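PDB 1HQO: transcriptional regulator URE2 from Saccharomyces cerevisiae, which represses nitrogen-utilization genes when nitrogen is plentiful by holding their GATA-type transcriptional activators in the cytoplasm, and has glutathione peroxidase activity. Local coordinates for residues G132-F137 with R151-V156; L20-S25 with T45-F50. One frame throughout, in Å; residues are numbered along the deposited sequence.

Interaction 1. Residues G132-F137 with R151-V156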
ATOM      1  N   GLY A 132     -10.260  -4.104   8.645  1.00 42.41           N
ATOM      2  CA  GLY A 132      -9.929  -5.436   9.092  1.00 42.45           C
ATOM      3  C   GLY A 132      -9.793  -5.525  10.602  1.00 43.21           C
ATOM      4  O   GLY A 132     -10.256  -6.476  11.199  1.00 38.98           O
ATOM      5  N   GLN A 133      -9.158  -4.538  11.228  1.00 40.58           N
ATOM      6  CA  GLN A 133      -8.968  -4.534  12.674  1.00 39.63           C
ATOM      7  C   GLN A 133     -10.255  -4.314  13.433  1.00 42.54           C
ATOM      8  O   GLN A 133     -10.420  -4.821  14.533  1.00 40.21           O
ATOM      9  CB  GLN A 133      -7.964  -3.459  13.092  1.00 37.88           C
ATOM     10  CG  GLN A 133      -6.618  -3.562  12.411  1.00 40.01           C
ATOM     11  CD  GLN A 133      -6.116  -4.982  12.362  1.00 42.07           C
ATOM     12  OE1 GLN A 133      -5.889  -5.610  13.400  1.00 46.85           O
ATOM     13  NE2 GLN A 133      -5.942  -5.508  11.146  1.00 35.06           N
ATOM     14  N   ALA A 134     -11.159  -3.533  12.863  1.00 41.64           N
ATOM     15  CA  ALA A 134     -12.439  -3.304  13.513  1.00 40.84           C
ATOM     16  C   ALA A 134     -13.240  -4.609  13.512  1.00 42.33           C
ATOM     17  O   ALA A 134     -13.906  -4.924  14.496  1.00 42.01           O
ATOM     18  CB  ALA A 134     -13.221  -2.215  12.796  1.00 40.11           C
ATOM     19  N   LEU A 135     -13.192  -5.376  12.421  1.00 41.74           N
ATOM     20  CA  LEU A 135     -13.947  -6.625  12.405  1.00 44.33           C
ATOM     21  C   LEU A 135     -13.346  -7.571  13.419  1.00 43.81           C
ATOM     22  O   LEU A 135     -14.057  -8.317  14.073  1.00 40.77           O
ATOM     23  CB  LEU A 135     -13.930  -7.305  11.035  1.00 47.66           C
ATOM     24  CG  LEU A 135     -14.765  -8.598  11.035  1.00 49.17           C
ATOM     25  CD1 LEU A 135     -16.240  -8.281  10.985  1.00 49.16           C
ATOM     26  CD2 LEU A 135     -14.392  -9.459   9.842  1.00 51.05           C
ATOM     27  N   HIS A 136     -12.029  -7.537  13.564  1.00 42.50           N
ATOM     28  CA  HIS A 136     -11.366  -8.418  14.516  1.00 43.44           C
ATOM     29  C   HIS A 136     -11.857  -8.163  15.915  1.00 46.04           C
ATOM     30  O   HIS A 136     -12.487  -9.019  16.515  1.00 47.13           O
ATOM     31  CB  HIS A 136      -9.851  -8.230  14.526  1.00 42.13           C
ATOM     32  CG  HIS A 136      -9.163  -8.989  15.619  1.00 46.00           C
ATOM     33  ND1 HIS A 136      -8.968 -10.353  15.574  1.00 42.60           N
ATOM     34  CD2 HIS A 136      -8.675  -8.581  16.813  1.00 45.13           C
ATOM     35  CE1 HIS A 136      -8.393 -10.752  16.693  1.00 41.15           C
ATOM     36  NE2 HIS A 136      -8.206  -9.696  17.463  1.00 43.87           N
ATOM     37  N   PHE A 137     -11.551  -6.991  16.454  1.00 44.27           N
ATOM     38  CA  PHE A 137     -11.983  -6.684  17.810  1.00 43.60           C
ATOM     39  C   PHE A 137     -13.501  -6.824  18.039  1.00 45.73           C
ATOM     40  O   PHE A 137     -13.964  -6.886  19.187  1.00 49.82           O
ATOM     41  CB  PHE A 137     -11.508  -5.287  18.219  1.00 39.27           C
ATOM     42  CG  PHE A 137     -10.049  -5.224  18.512  1.00 38.01           C
ATOM     43  CD1 PHE A 137      -9.154  -4.762  17.568  1.00 38.29           C
ATOM     44  CD2 PHE A 137      -9.559  -5.693  19.712  1.00 38.73           C
ATOM     45  CE1 PHE A 137      -7.779  -4.777  17.823  1.00 29.95           C
ATOM     46  CE2 PHE A 137      -8.193  -5.715  19.979  1.00 37.41           C
ATOM     47  CZ  PHE A 137      -7.301  -5.256  19.031  1.00 40.27           C
ATOM     48  N   ARG A 151     -11.965   2.528  18.550  1.00 47.46           N
ATOM     49  CA  ARG A 151     -10.752   3.046  17.945  1.00 43.91           C
ATOM     50  C   ARG A 151     -10.773   2.886  16.437  1.00 45.29           C
ATOM     51  O   ARG A 151     -10.513   3.841  15.709  1.00 46.05           O
ATOM     52  CB  ARG A 151      -9.530   2.324  18.493  1.00 44.43           C
ATOM     53  CG  ARG A 151      -8.278   2.666  17.736  1.00 43.42           C
ATOM     54  CD  ARG A 151      -7.090   1.951  18.329  1.00 42.70           C
ATOM     55  NE  ARG A 151      -5.894   2.073  17.494  1.00 41.75           N
ATOM     56  CZ  ARG A 151      -5.263   3.216  17.230  1.00 44.28           C
ATOM     57  NH1 ARG A 151      -5.692   4.368  17.734  1.00 45.33           N
ATOM     58  NH2 ARG A 151      -4.210   3.212  16.432  1.00 42.37           N
ATOM     59  N   TYR A 152     -11.091   1.674  15.984  1.00 40.16           N
ATOM     60  CA  TYR A 152     -11.137   1.346  14.575  1.00 36.59           C
ATOM     61  C   TYR A 152     -12.383   1.755  13.807  1.00 38.73           C
ATOM     62  O   TYR A 152     -12.263   2.105  12.629  1.00 42.56           O
ATOM     63  CB  TYR A 152     -10.866  -0.133  14.412  1.00 33.07           C
ATOM     64  CG  TYR A 152      -9.475  -0.466  14.869  1.00 29.92           C
ATOM     65  CD1 TYR A 152      -9.248  -1.282  15.972  1.00 26.88           C
ATOM     66  CD2 TYR A 152      -8.372   0.093  14.226  1.00 27.69           C
ATOM     67  CE1 TYR A 152      -7.949  -1.525  16.429  1.00 23.31           C
ATOM     68  CE2 TYR A 152      -7.079  -0.142  14.668  1.00 30.32           C
ATOM     69  CZ  TYR A 152      -6.869  -0.943  15.772  1.00 29.00           C
ATOM     70  OH  TYR A 152      -5.587  -1.080  16.254  1.00 26.30           O
ATOM     71  N   THR A 153     -13.572   1.702  14.422  1.00 38.73           N
ATOM     72  CA  THR A 153     -14.779   2.151  13.709  1.00 42.33           C
ATOM     73  C   THR A 153     -14.599   3.661  13.528  1.00 39.47           C
ATOM     74  O   THR A 153     -15.085   4.255  12.571  1.00 37.40           O
ATOM     75  CB  THR A 153     -16.092   1.901  14.481  1.00 42.84           C
ATOM     76  OG1 THR A 153     -15.955   2.371  15.819  1.00 44.73           O
ATOM     77  CG2 THR A 153     -16.441   0.436  14.485  1.00 44.97           C
ATOM     78  N   ASP A 154     -13.868   4.263  14.461  1.00 39.92           N
ATOM     79  CA  ASP A 154     -13.545   5.686  14.417  1.00 40.11           C
ATOM     80  C   ASP A 154     -12.570   6.001  13.268  1.00 42.35           C
ATOM     81  O   ASP A 154     -12.798   6.936  12.489  1.00 41.38           O
ATOM     82  CB  ASP A 154     -12.904   6.128  15.740  1.00 38.87           C
ATOM     83  CG  ASP A 154     -13.927   6.513  16.799  1.00 40.12           C
ATOM     84  OD1 ASP A 154     -15.143   6.307  16.561  1.00 38.03           O
ATOM     85  OD2 ASP A 154     -13.502   7.021  17.867  1.00 44.42           O
ATOM     86  N   GLU A 155     -11.485   5.235  13.162  1.00 39.68           N
ATOM     87  CA  GLU A 155     -10.532   5.482  12.102  1.00 39.71           C
ATOM     88  C   GLU A 155     -11.134   5.177  10.735  1.00 40.76           C
ATOM     89  O   GLU A 155     -10.817   5.855   9.760  1.00 41.47           O
ATOM     90  CB  GLU A 155      -9.264   4.677  12.314  1.00 40.32           C
ATOM     91  CG  GLU A 155      -8.258   4.856  11.174  1.00 42.80           C
ATOM     92  CD  GLU A 155      -7.753   6.275  11.016  1.00 47.38           C
ATOM     93  OE1 GLU A 155      -8.268   7.181  11.691  1.00 43.95           O
ATOM     94  OE2 GLU A 155      -6.835   6.481  10.206  1.00 43.47           O
ATOM     95  N   VAL A 156     -12.000   4.166  10.654  1.00 36.30           N
ATOM     96  CA  VAL A 156     -12.658   3.847   9.376  1.00 36.29           C
ATOM     97  C   VAL A 156     -13.531   5.034   8.937  1.00 39.99           C
ATOM     98  O   VAL A 156     -13.503   5.450   7.782  1.00 37.14           O
ATOM     99  CB  VAL A 156     -13.564   2.561   9.464  1.00 34.34           C
ATOM    100  CG1 VAL A 156     -14.248   2.313   8.131  1.00 28.30           C
ATOM    101  CG2 VAL A 156     -12.731   1.352   9.828  1.00 37.30           C
TER
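Helix segments 132-137 and 151-156 run nearly antiparallel, 154° between their directions, and their axes approach to 8.3 Å; the backbones come nearest at Ala134 and Tyr152, CA to CA 4.9 Å. The small Ala134 allows this approach, its CB 3.5 Å from Tyr152 CB. The Tyr152 ring is held between two aliphatic groups. Gln133 CB sits squarely over the centre of one face, 3.5 Å from the ring centroid, while CG of the preceding Arg151 lies over the opposite face. A bend at chi2 (-44°) leads the Gln133 amide away from the ring, and the amide plane stands steeply to it. Phe137 approaches the same ring obliquely, its CE1 3.5 Å from Tyr152 CE1; the two rings are near parallel, 14° apart in plane, but slid so far that they barely overlap. The tyrosine hydroxyl finds its partner across the dimer: Tyr152 OH bonds to Gln133 OE1 of the second subunit, an oxygen that also accepts from Arg151 NH2 of the subunit carrying that tyrosine. The pair is an antiparallel helical hairpin of the all-helical C-terminal domain of the glutathione S-transferase fold, packed at the homodimer interface.

Interaction 2. Residues L20-S25 with T45-F50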
ATOM      1  N   LEU A  20      -6.267 -16.394 -10.559  1.00 48.66           N
ATOM      2  CA  LEU A  20      -6.364 -15.565  -9.380  1.00 48.46           C
ATOM      3  C   LEU A  20      -6.611 -16.417  -8.155  1.00 49.14           C
ATOM      4  O   LEU A  20      -7.579 -17.177  -8.113  1.00 47.55           O
ATOM      5  CB  LEU A  20      -7.506 -14.561  -9.540  1.00 44.81           C
ATOM      6  CG  LEU A  20      -7.914 -13.748  -8.304  1.00 44.60           C
ATOM      7  CD1 LEU A  20      -6.753 -12.853  -7.822  1.00 39.80           C
ATOM      8  CD2 LEU A  20      -9.129 -12.910  -8.662  1.00 45.35           C
ATOM      9  N   PHE A  21      -5.732 -16.302  -7.165  1.00 51.18           N
ATOM     10  CA  PHE A  21      -5.914 -17.039  -5.931  1.00 53.69           C
ATOM     11  C   PHE A  21      -6.574 -16.106  -4.962  1.00 54.58           C
ATOM     12  O   PHE A  21      -5.945 -15.180  -4.458  1.00 53.69           O
ATOM     13  CB  PHE A  21      -4.586 -17.503  -5.375  1.00 57.62           C
ATOM     14  CG  PHE A  21      -4.009 -18.630  -6.137  1.00 60.65           C
ATOM     15  CD1 PHE A  21      -3.220 -18.392  -7.260  1.00 60.72           C
ATOM     16  CD2 PHE A  21      -4.323 -19.942  -5.786  1.00 60.95           C
ATOM     17  CE1 PHE A  21      -2.754 -19.450  -8.030  1.00 63.78           C
ATOM     18  CE2 PHE A  21      -3.866 -21.005  -6.546  1.00 62.76           C
ATOM     19  CZ  PHE A  21      -3.078 -20.762  -7.675  1.00 61.88           C
ATOM     20  N   SER A  22      -7.851 -16.351  -4.711  1.00 55.40           N
ATOM     21  CA  SER A  22      -8.615 -15.508  -3.819  1.00 58.73           C
ATOM     22  C   SER A  22      -9.304 -16.307  -2.728  1.00 61.08           C
ATOM     23  O   SER A  22      -8.945 -17.444  -2.470  1.00 63.09           O
ATOM     24  CB  SER A  22      -9.645 -14.718  -4.624  1.00 56.92           C
ATOM     25  OG  SER A  22     -10.485 -13.964  -3.772  1.00 56.72           O
ATOM     26  N   HIS A  23     -10.279 -15.688  -2.078  1.00 63.49           N
ATOM     27  CA  HIS A  23     -11.043 -16.320  -1.024  1.00 66.14           C
ATOM     28  C   HIS A  23     -12.465 -15.760  -1.121  1.00 67.17           C
ATOM     29  O   HIS A  23     -12.652 -14.561  -1.292  1.00 68.79           O
ATOM     30  CB  HIS A  23     -10.406 -16.013   0.328  1.00 69.41           C
ATOM     31  CG  HIS A  23     -11.140 -16.608   1.484  1.00 76.28           C
ATOM     32  ND1 HIS A  23     -12.356 -16.128   1.918  1.00 79.05           N
ATOM     33  CD2 HIS A  23     -10.853 -17.671   2.272  1.00 79.01           C
ATOM     34  CE1 HIS A  23     -12.789 -16.869   2.924  1.00 81.06           C
ATOM     35  NE2 HIS A  23     -11.895 -17.813   3.158  1.00 80.89           N
ATOM     36  N   ARG A  24     -13.466 -16.628  -1.031  1.00 67.49           N
ATOM     37  CA  ARG A  24     -14.864 -16.207  -1.150  1.00 67.75           C
ATOM     38  C   ARG A  24     -15.272 -14.957  -0.366  1.00 66.99           C
ATOM     39  O   ARG A  24     -16.192 -14.245  -0.755  1.00 69.05           O
ATOM     40  CB  ARG A  24     -15.799 -17.370  -0.763  1.00 71.09           C
ATOM     41  CG  ARG A  24     -15.727 -18.555  -1.714  1.00 72.17           C
ATOM     42  CD  ARG A  24     -16.947 -19.458  -1.627  1.00 72.57           C
ATOM     43  NE  ARG A  24     -17.150 -20.204  -2.876  1.00 73.91           N
ATOM     44  CZ  ARG A  24     -16.294 -21.095  -3.379  1.00 72.23           C
ATOM     45  NH1 ARG A  24     -15.165 -21.357  -2.731  1.00 70.58           N
ATOM     46  NH2 ARG A  24     -16.555 -21.710  -4.537  1.00 72.91           N
ATOM     47  N   SER A  25     -14.586 -14.689   0.732  1.00 64.54           N
ATOM     48  CA  SER A  25     -14.921 -13.544   1.573  1.00 62.66           C
ATOM     49  C   SER A  25     -13.752 -12.538   1.675  1.00 60.26           C
ATOM     50  O   SER A  25     -13.565 -11.908   2.725  1.00 59.40           O
ATOM     51  CB  SER A  25     -15.308 -14.077   2.976  1.00 64.95           C
ATOM     52  OG  SER A  25     -16.011 -13.133   3.777  1.00 69.32           O
ATOM     53  N   THR A  45     -10.572 -18.045 -11.261  1.00 60.93           N
ATOM     54  CA  THR A  45     -10.397 -17.849  -9.846  1.00 63.05           C
ATOM     55  C   THR A  45     -10.323 -19.162  -9.120  1.00 62.99           C
ATOM     56  O   THR A  45     -11.172 -20.028  -9.305  1.00 62.51           O
ATOM     57  CB  THR A  45     -11.557 -17.048  -9.263  1.00 63.12           C
ATOM     58  OG1 THR A  45     -11.558 -15.730  -9.826  1.00 66.21           O
ATOM     59  CG2 THR A  45     -11.435 -16.968  -7.761  1.00 62.68           C
ATOM     60  N   ILE A  46      -9.300 -19.308  -8.293  1.00 62.54           N
ATOM     61  CA  ILE A  46      -9.134 -20.512  -7.498  1.00 63.59           C
ATOM     62  C   ILE A  46      -9.361 -20.067  -6.070  1.00 63.20           C
ATOM     63  O   ILE A  46      -8.588 -19.267  -5.555  1.00 63.61           O
ATOM     64  CB  ILE A  46      -7.691 -21.087  -7.579  1.00 63.91           C
ATOM     65  CG1 ILE A  46      -7.340 -21.478  -9.018  1.00 65.27           C
ATOM     66  CG2 ILE A  46      -7.560 -22.283  -6.653  1.00 62.79           C
ATOM     67  CD1 ILE A  46      -5.902 -21.979  -9.183  1.00 65.98           C
ATOM     68  N   PHE A  47     -10.416 -20.546  -5.431  1.00 63.73           N
ATOM     69  CA  PHE A  47     -10.629 -20.147  -4.058  1.00 66.12           C
ATOM     70  C   PHE A  47      -9.803 -21.080  -3.212  1.00 67.36           C
ATOM     71  O   PHE A  47      -9.310 -22.074  -3.714  1.00 70.80           O
ATOM     72  CB  PHE A  47     -12.111 -20.191  -3.698  1.00 66.20           C
ATOM     73  CG  PHE A  47     -12.913 -19.098  -4.362  1.00 65.97           C
ATOM     74  CD1 PHE A  47     -13.587 -19.328  -5.559  1.00 65.45           C
ATOM     75  CD2 PHE A  47     -12.942 -17.820  -3.819  1.00 65.00           C
ATOM     76  CE1 PHE A  47     -14.276 -18.297  -6.204  1.00 65.12           C
ATOM     77  CE2 PHE A  47     -13.620 -16.792  -4.450  1.00 63.60           C
ATOM     78  CZ  PHE A  47     -14.287 -17.029  -5.643  1.00 64.54           C
ATOM     79  N   LEU A  48      -9.623 -20.740  -1.944  1.00 68.08           N
ATOM     80  CA  LEU A  48      -8.818 -21.539  -1.016  1.00 70.11           C
ATOM     81  C   LEU A  48      -9.534 -21.651   0.333  1.00 72.51           C
ATOM     82  O   LEU A  48     -10.283 -20.746   0.715  1.00 73.42           O
ATOM     83  CB  LEU A  48      -7.467 -20.860  -0.766  1.00 67.43           C
ATOM     84  CG  LEU A  48      -6.574 -20.415  -1.917  1.00 65.60           C
ATOM     85  CD1 LEU A  48      -5.374 -19.701  -1.362  1.00 64.77           C
ATOM     86  CD2 LEU A  48      -6.136 -21.597  -2.703  1.00 63.69           C
ATOM     87  N   ASP A  49      -9.304 -22.739   1.065  1.00 74.04           N
ATOM     88  CA  ASP A  49      -9.932 -22.905   2.381  1.00 74.62           C
ATOM     89  C   ASP A  49      -8.849 -22.575   3.400  1.00 74.78           C
ATOM     90  O   ASP A  49      -7.841 -23.267   3.492  1.00 75.12           O
ATOM     91  CB  ASP A  49     -10.422 -24.357   2.599  1.00 75.92           C
ATOM     92  CG  ASP A  49     -11.425 -24.488   3.772  1.00 77.15           C
ATOM     93  OD1 ASP A  49     -11.241 -23.803   4.802  1.00 76.75           O
ATOM     94  OD2 ASP A  49     -12.393 -25.290   3.673  1.00 77.61           O
ATOM     95  N   PHE A  50      -9.033 -21.505   4.156  1.00 76.33           N
ATOM     96  CA  PHE A  50      -8.033 -21.163   5.158  1.00 78.22           C
ATOM     97  C   PHE A  50      -8.084 -22.051   6.397  1.00 78.74           C
ATOM     98  O   PHE A  50      -7.088 -22.169   7.112  1.00 77.67           O
ATOM     99  CB  PHE A  50      -8.156 -19.702   5.575  1.00 79.11           C
ATOM    100  CG  PHE A  50      -7.328 -18.781   4.738  1.00 80.66           C
ATOM    101  CD1 PHE A  50      -7.598 -18.627   3.373  1.00 80.18           C
ATOM    102  CD2 PHE A  50      -6.229 -18.116   5.297  1.00 80.72           C
ATOM    103  CE1 PHE A  50      -6.784 -17.828   2.569  1.00 80.35           C
ATOM    104  CE2 PHE A  50      -5.403 -17.312   4.506  1.00 80.51           C
ATOM    105  CZ  PHE A  50      -5.679 -17.170   3.138  1.00 80.80           C
TER
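Two backbone hydrogen bonds join strand segments 20-22 and 45-47, which run parallel with their axes 4.7 Å apart and 29° between their directions. Ile46 N donates to Leu20 O at 2.7 Å in an almost straight bond, and Ser22 N donates to Ile46 O at 3.1 Å. Ile46 is thus gripped through both its N and its O, in the ladder of a parallel pair. CA-H...O contacts, such as that from Thr45 CA to Leu20 O, supplement these bonds.

Side-chain packing follows the register. On the face carrying Phe21 and Ile46 the two side chains lie side by side, Phe21 CZ 3.4 Å from Ile46 CD1; Leu48 CD2 reaches the edge of the same phenyl ring, near its plane. On the other face the Leu20 CD2 methyl lies alongside the Thr45 hydroxyl, and Leu20 continues inward onto helix 27-39. That helix connects the two strands, making a beta-alpha-beta unit of the thioredoxin-like N-terminal domain.

Aromatic and cationic contacts gather toward the C-terminal ends of the segments. Arg24 crosses Phe47 at about a right angle: its CG sits over one face of the ring in a CH-pi contact, 4.0 Å from the centroid, and its guanidinium makes an off-centre cation-pi contact, CZ 4.4 Å from the same centroid. Thr45 CG2 covers the opposite face toward the rim. The His23 ring swings back to Phe50 because CG stands opposite the backbone N (chi1 179°), bringing His23 CD2 to 3.6 Å from Phe50 CD1 with the rings oblique. Ser25 N donates to His23 ND1 at 2.9 Å, which helps fix the rotation of the imidazole. Phe50 in turn stacks on His55, a glutathione-binding residue, and Leu48 packs on Val69 of the same site.

How the interactions relate
From the N terminus, interaction 2 comes first: strand 18-22 leads through helix 27-39 and returns at strand 43-47, so the contact closes the crossover, with 19 residues between its segments. Only after the rest of the thioredoxin-like domain and most of helix 110-139 does interaction 1 open, and it closes the shorter connection of 13 residues to helix 146-172. The two loops are in series, neither nested nor crossed. Interaction 2 pairs edge strand 43-47 with its neighbour 18-22 in the N-terminal sheet, near glutathione-binding residues; interaction 1 joins two helices of the C-terminal domain at the dimer interface. Their centres lie 24 Å apart, and their nearest atoms, about 7 Å apart, do not touch.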